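Local coordinates for Rho GTPase-activating protein 27 (Homo sapiens, PDB 3PP2) that probably switches off the Rho-type GTPases CDC42 and RAC1 by stimulating GTP hydrolysis, and may take part in clathrin-mediated endocytosis, at residues T113-K116 / A117-G121. Sequence-based numbering, arbitrary orientation.
Sequences TWHK and AIAQG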
ATOM      1  N   THR A 113      -5.622  -5.614  -0.926  1.00 14.57           N
ATOM      2  CA  THR A 113      -6.717  -5.609   0.026  1.00 15.68           C
ATOM      3  C   THR A 113      -8.070  -5.914  -0.670  1.00 14.98           C
ATOM      4  O   THR A 113      -8.927  -6.584  -0.087  1.00 15.39           O
ATOM      5  CB  THR A 113      -6.804  -4.322   0.862  1.00 16.40           C
ATOM      6  OG1 THR A 113      -7.102  -3.199   0.019  1.00 19.61           O
ATOM      7  CG2 THR A 113      -5.470  -4.106   1.654  1.00 19.54           C
ATOM      8  N   TRP A 114      -8.259  -5.428  -1.877  1.00 14.45           N
ATOM      9  CA  TRP A 114      -9.438  -5.807  -2.654  1.00 14.11           C
ATOM     10  C   TRP A 114      -9.447  -7.276  -3.054  1.00 14.06           C
ATOM     11  O   TRP A 114     -10.489  -7.923  -3.038  1.00 15.50           O
ATOM     12  CB  TRP A 114      -9.616  -4.907  -3.888  1.00 14.68           C
ATOM     13  CG  TRP A 114     -10.341  -3.642  -3.576  1.00 14.04           C
ATOM     14  CD1 TRP A 114      -9.808  -2.429  -3.296  1.00 15.13           C
ATOM     15  CD2 TRP A 114     -11.748  -3.480  -3.536  1.00 14.45           C
ATOM     16  NE1 TRP A 114     -10.790  -1.505  -3.075  1.00 15.65           N
ATOM     17  CE2 TRP A 114     -11.999  -2.111  -3.222  1.00 14.07           C
ATOM     18  CE3 TRP A 114     -12.834  -4.335  -3.763  1.00 14.26           C
ATOM     19  CZ2 TRP A 114     -13.273  -1.589  -3.134  1.00 15.76           C
ATOM     20  CZ3 TRP A 114     -14.117  -3.795  -3.665  1.00 17.31           C
ATOM     21  CH2 TRP A 114     -14.317  -2.448  -3.352  1.00 18.06           C
ATOM     22  N   HIS A 115      -8.296  -7.819  -3.413  1.00 14.06           N
ATOM     23  CA  HIS A 115      -8.213  -9.221  -3.680  1.00 13.95           C
ATOM     24  C   HIS A 115      -8.687 -10.020  -2.494  1.00 14.26           C
ATOM     25  O   HIS A 115      -9.490 -10.939  -2.640  1.00 15.69           O
ATOM     26  CB  HIS A 115      -6.763  -9.579  -4.059  1.00 13.92           C
ATOM     27  CG  HIS A 115      -6.547 -11.024  -4.311  1.00 14.92           C
ATOM     28  ND1 HIS A 115      -6.527 -11.953  -3.300  1.00 14.92           N
ATOM     29  CD2 HIS A 115      -6.378 -11.716  -5.464  1.00 16.79           C
ATOM     30  CE1 HIS A 115      -6.381 -13.157  -3.826  1.00 16.27           C
ATOM     31  NE2 HIS A 115      -6.247 -13.039  -5.134  1.00 18.43           N
ATOM     32  N   LYS A 116      -8.215  -9.665  -1.299  1.00 15.16           N
ATOM     33  CA  LYS A 116      -8.621 -10.361  -0.075  1.00 15.95           C
ATOM     34  C   LYS A 116     -10.127 -10.331   0.139  1.00 16.75           C
ATOM     35  O   LYS A 116     -10.744 -11.340   0.448  1.00 17.89           O
ATOM     36  CB  LYS A 116      -7.896  -9.768   1.135  1.00 16.96           C
ATOM     37  CG  LYS A 116      -8.037 -10.576   2.404  1.00 19.49           C
ATOM     38  CD  LYS A 116      -7.189  -9.942   3.533  1.00 23.94           C
ATOM     39  CE  LYS A 116      -7.318 -10.756   4.828  1.00 29.35           C
ATOM     40  NZ  LYS A 116      -6.735 -10.024   5.938  1.00 35.99           N
ATOM     41  N   ALA A 117     -10.722  -9.163  -0.076  1.00 15.99           N
ATOM     42  CA  ALA A 117     -12.159  -8.999   0.150  1.00 17.27           C
ATOM     43  C   ALA A 117     -12.946  -9.809  -0.878  1.00 16.63           C
ATOM     44  O   ALA A 117     -13.943 -10.478  -0.545  1.00 18.28           O
ATOM     45  CB  ALA A 117     -12.536  -7.515   0.161  1.00 17.92           C
ATOM     46  N   ILE A 118     -12.580  -9.693  -2.147  1.00 16.35           N
ATOM     47  CA  ILE A 118     -13.275 -10.435  -3.207  1.00 16.47           C
ATOM     48  C   ILE A 118     -13.112 -11.928  -3.036  1.00 16.12           C
ATOM     49  O   ILE A 118     -14.082 -12.689  -3.176  1.00 17.60           O
ATOM     50  CB  ILE A 118     -12.801  -9.982  -4.623  1.00 15.56           C
ATOM     51  CG1 ILE A 118     -13.140  -8.495  -4.878  1.00 16.70           C
ATOM     52  CG2 ILE A 118     -13.407 -10.854  -5.740  1.00 17.79           C
ATOM     53  CD1 ILE A 118     -12.361  -7.868  -6.028  1.00 17.67           C
ATOM     54  N   ALA A 119     -11.917 -12.367  -2.683  1.00 16.42           N
ATOM     55  CA  ALA A 119     -11.685 -13.783  -2.410  1.00 18.22           C
ATOM     56  C   ALA A 119     -12.603 -14.301  -1.302  1.00 18.77           C
ATOM     57  O   ALA A 119     -13.176 -15.409  -1.410  1.00 20.33           O
ATOM     58  CB  ALA A 119     -10.177 -14.036  -2.028  1.00 18.19           C
ATOM     59  N   GLN A 120     -12.758 -13.524  -0.233  1.00 19.49           N
ATOM     60  CA  GLN A 120     -13.668 -13.930   0.840  1.00 21.63           C
ATOM     61  C   GLN A 120     -15.108 -13.956   0.333  1.00 22.67           C
ATOM     62  O   GLN A 120     -15.895 -14.828   0.732  1.00 25.53           O
ATOM     63  CB  GLN A 120     -13.529 -13.009   2.039  1.00 22.76           C
ATOM     64  CG  GLN A 120     -14.363 -13.428   3.231  1.00 27.90           C
ATOM     65  CD  GLN A 120     -14.033 -12.688   4.533  1.00 33.47           C
ATOM     66  OE1 GLN A 120     -12.889 -12.263   4.777  1.00 39.06           O
ATOM     67  NE2 GLN A 120     -15.043 -12.535   5.378  1.00 39.51           N
ATOM     68  N   GLY A 121     -15.486 -13.018  -0.532  1.00 22.39           N
ATOM     69  CA  GLY A 121     -16.860 -13.003  -1.098  1.00 23.81           C
ATOM     70  C   GLY A 121     -17.164 -14.188  -1.948  1.00 24.16           C
ATOM     71  O   GLY A 121     -18.328 -14.665  -1.976  1.00 27.67           O
TER
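W114 and I118 meet one helical turn apart on the buried side of the helix, where CD1 of I118 comes within 4.2 Å of CE3 on the six-membered ring of W114, approaching the indole obliquely. The isoleucine gets there because CG1 is set anti to its own carbonyl carbon (chi1 -63°), which sends that branch back toward the preceding turn. On the way CG1 passes 3.3 Å from the W114 O, so the branch lies alongside the carbonyl that accepts the I118 amide. The hydrogen bond is nearly straight, with an N-H...O angle of 173° and I118 N 2.9 Å from W114 O.

A second pair runs along a neighbouring line of the helix: the methyl CB of A119 sits 4.3 Å from CE1 of H115, again oblique to the ring, while A119 N donates to H115 O at 2.8 Å. Both pairs belong to the C-terminal helix 108-122, which in the PH fold caps one open end of the curled antiparallel beta-barrel. W114 and I118 both pack on L43, and the indole also takes a cation-pi contact from K10; I118 and A119 rest on L77. H115 stacks on W79 of its own chain, whereas its ND1 is hydrogen-bonded to NE1 of W79 in the second subunit.

The K116 side chain leaves its CA heading away from the following turn. With CG anti to the backbone N (chi1 -169°) and the chain extended beyond it, NZ is carried out to hydrogen-bond OD1 of N89 in the second subunit. Its backbone carbonyl stays in the helix, K116 O accepting the amide of Q120, N to O 3.0 Å.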